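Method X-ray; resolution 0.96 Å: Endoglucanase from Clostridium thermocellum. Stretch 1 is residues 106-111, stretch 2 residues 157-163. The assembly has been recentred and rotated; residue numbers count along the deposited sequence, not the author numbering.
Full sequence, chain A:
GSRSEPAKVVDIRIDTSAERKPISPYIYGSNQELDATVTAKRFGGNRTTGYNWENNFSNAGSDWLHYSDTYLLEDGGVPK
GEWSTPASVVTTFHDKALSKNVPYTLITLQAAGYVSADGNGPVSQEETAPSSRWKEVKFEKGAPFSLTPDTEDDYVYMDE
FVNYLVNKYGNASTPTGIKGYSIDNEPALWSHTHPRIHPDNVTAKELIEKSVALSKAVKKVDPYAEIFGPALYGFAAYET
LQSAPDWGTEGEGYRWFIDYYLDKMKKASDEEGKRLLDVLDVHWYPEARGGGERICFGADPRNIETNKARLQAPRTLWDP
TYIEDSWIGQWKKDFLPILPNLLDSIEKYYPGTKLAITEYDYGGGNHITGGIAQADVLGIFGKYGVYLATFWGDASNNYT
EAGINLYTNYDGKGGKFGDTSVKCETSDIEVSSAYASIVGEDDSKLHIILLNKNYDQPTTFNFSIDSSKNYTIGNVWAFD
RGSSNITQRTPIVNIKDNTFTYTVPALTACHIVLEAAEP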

# COMPACT_ATOMS: atom_id res chain seq x y z
N LEU A 106 0.46 -3.88 -9.74
CA LEU A 106 0.14 -2.47 -9.94
C LEU A 106 1.35 -1.80 -10.59
O LEU A 106 2.44 -1.80 -10.02
CB LEU A 106 -0.14 -1.84 -8.57
CG LEU A 106 -0.30 -0.33 -8.54
CD1 LEU A 106 -1.46 0.12 -9.43
CD2 LEU A 106 -0.55 0.15 -7.11
N ILE A 107 1.15 -1.31 -11.83
CA ILE A 107 2.24 -0.69 -12.59
C ILE A 107 2.03 0.82 -12.67
O ILE A 107 0.99 1.29 -13.14
CB ILE A 107 2.30 -1.30 -14.02
CG1 ILE A 107 2.62 -2.80 -13.96
CG2 ILE A 107 3.30 -0.54 -14.90
CD1 ILE A 107 3.88 -3.19 -13.21
N THR A 108 3.07 1.56 -12.29
CA THR A 108 3.00 3.03 -12.43
C THR A 108 3.23 3.43 -13.87
O THR A 108 4.21 3.00 -14.53
CB THR A 108 4.02 3.67 -11.52
OG1 THR A 108 3.66 3.36 -10.14
CG2 THR A 108 4.02 5.20 -11.66
N LEU A 109 2.34 4.29 -14.35
CA LEU A 109 2.46 4.98 -15.63
C LEU A 109 2.93 6.42 -15.37
O LEU A 109 2.84 6.96 -14.28
CB LEU A 109 1.12 4.96 -16.39
CG LEU A 109 0.58 3.55 -16.66
CD1 LEU A 109 -0.79 3.68 -17.35
CD2 LEU A 109 1.55 2.74 -17.51
N GLN A 110 3.43 7.04 -16.47
CA GLN A 110 4.19 8.27 -16.36
C GLN A 110 3.32 9.48 -16.76
O GLN A 110 2.82 9.56 -17.89
CB GLN A 110 5.41 8.15 -17.30
CG GLN A 110 6.42 7.12 -16.80
CD GLN A 110 5.91 5.68 -16.77
OE1 GLN A 110 5.38 5.17 -17.78
NE2 GLN A 110 6.09 5.01 -15.62
N ALA A 111 3.17 10.41 -15.81
CA ALA A 111 2.31 11.55 -16.00
C ALA A 111 2.98 12.90 -15.77
O ALA A 111 2.42 13.94 -16.11
CB ALA A 111 1.02 11.47 -15.17
N TYR A 157 4.28 6.97 -25.65
CA TYR A 157 2.82 6.94 -25.55
C TYR A 157 2.37 5.94 -24.46
O TYR A 157 2.73 4.75 -24.51
CB TYR A 157 2.20 6.53 -26.89
CG TYR A 157 2.57 7.52 -27.97
CD1 TYR A 157 1.94 8.74 -28.04
CD2 TYR A 157 3.56 7.23 -28.92
CE1 TYR A 157 2.26 9.66 -29.03
CE2 TYR A 157 3.91 8.17 -29.90
CZ TYR A 157 3.22 9.38 -29.95
OH TYR A 157 3.53 10.34 -30.90
N MET A 158 1.58 6.43 -23.51
CA MET A 158 1.13 5.54 -22.44
C MET A 158 0.16 4.47 -22.90
O MET A 158 0.25 3.32 -22.43
CB MET A 158 0.55 6.32 -21.24
CG MET A 158 1.59 7.14 -20.49
SD MET A 158 2.93 6.14 -19.81
CE MET A 158 4.22 6.40 -21.01
N ASP A 159 -0.79 4.81 -23.78
CA ASP A 159 -1.70 3.78 -24.22
C ASP A 159 -0.96 2.68 -25.01
O ASP A 159 -1.34 1.51 -24.93
CB ASP A 159 -2.93 4.35 -24.94
CG ASP A 159 -2.65 5.16 -26.19
OD1 ASP A 159 -1.50 5.45 -26.57
OD2 ASP A 159 -3.73 5.53 -26.81
N GLU A 160 0.09 3.05 -25.77
CA GLU A 160 0.86 2.08 -26.50
C GLU A 160 1.60 1.13 -25.53
O GLU A 160 1.71 -0.08 -25.78
CB GLU A 160 1.81 2.78 -27.46
CG GLU A 160 2.47 1.80 -28.43
CD GLU A 160 3.24 2.54 -29.52
OE1 GLU A 160 4.11 3.40 -29.17
OE2 GLU A 160 2.97 2.27 -30.72
N PHE A 161 2.10 1.69 -24.41
CA PHE A 161 2.75 0.88 -23.36
C PHE A 161 1.72 -0.13 -22.81
O PHE A 161 1.99 -1.34 -22.70
CB PHE A 161 3.25 1.86 -22.31
CG PHE A 161 3.94 1.32 -21.07
CD1 PHE A 161 4.42 0.02 -20.93
CD2 PHE A 161 4.14 2.24 -20.03
CE1 PHE A 161 5.04 -0.37 -19.76
CE2 PHE A 161 4.78 1.85 -18.85
CZ PHE A 161 5.23 0.55 -18.73
N VAL A 162 0.54 0.36 -22.40
CA VAL A 162 -0.50 -0.54 -21.89
C VAL A 162 -0.85 -1.60 -22.93
O VAL A 162 -1.02 -2.79 -22.63
CB VAL A 162 -1.72 0.24 -21.39
CG1 VAL A 162 -2.84 -0.70 -20.98
CG2 VAL A 162 -1.31 1.12 -20.21
N ASN A 163 -0.97 -1.19 -24.21
CA ASN A 163 -1.30 -2.16 -25.26
C ASN A 163 -0.22 -3.28 -25.32
O ASN A 163 -0.55 -4.46 -25.52
CB ASN A 163 -1.39 -1.43 -26.61
CG ASN A 163 -1.70 -2.41 -27.72
OD1 ASN A 163 -2.84 -2.91 -27.81
ND2 ASN A 163 -0.69 -2.76 -28.52

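The most unusual feature of this contact is a thioether acting as hydrogen-bond acceptor: the backbone amide of Gln110 points at the sulfur of Met158, with Gln110 N and Met158 SD 3.5 Å apart and an N-H...S angle of 168°. The bond is weak, as expected for a diffuse, poorly polar acceptor, but its geometry is nearly linear. It gives a peptide N-H just beyond the end of the strand a partner on a side chain of the helix.

The two elements run nearly antiparallel, with an angle of 156° between the strand 106-109 and the helix 158-163 and a closest approach of 10.5 Å between their axes. That spacing leaves room for a layer of side chains, and the closest CA atoms are those of Leu109 and Met158, 7.0 Å apart. Met158 lies in the first turn of the helix, and its side chain, with chi1 and chi2 both m, carries the sulfur to the chain around Leu109 and Gln110. The same sulfur packs against the strand leucine, Met158 SD lying 4.0 Å from Leu109 CB.

Leu109 is the apolar centre of the contact. With chi1 m and chi2 t, its closest approaches are Leu109 CD2 to Phe161 CE2 at 3.6 Å and Leu109 CD1 to Val162 CG2 at 3.9 Å; Leu109 CD2 is also 4.3 Å from Val162 CG2. Along the strand the side chains alternate: the CA-to-CB bonds of Leu109 and Ile107 point toward the helix, and that of Thr108 between them points away. Ile107 makes a looser contact, Ile107 CG2 to Phe161 CZ at 4.4 Å.

The CA-to-CB bond of Phe161, one helical turn after Met158, points toward the strand, and with chi1 t its ring packs against Leu109. Besides the two aliphatic neighbours, the ring meets the side-chain oxygen of Gln110 at its edge, near the ring plane, with Gln110 OE1 3.5 Å from Phe161 CE2. This places the oxygen beside the slightly positive rim of the aromatic ring. Gln110 OE1 also lies 3.3 Å from Met158 SD, a van der Waals contact.

Although the CA-to-CB bond of Gln110 is directed sideways, its side chain folds back, with chi1 m and chi2 p, so that its end comes nearer the helix. Its amide nitrogen helps to hold this conformation by donating to the strand backbone, Gln110 NE2 to Thr108 O at 3.0 Å. Gln110 thus adds a polar side chain to an otherwise apolar, buried contact that covers 271 Å², summed over both sides.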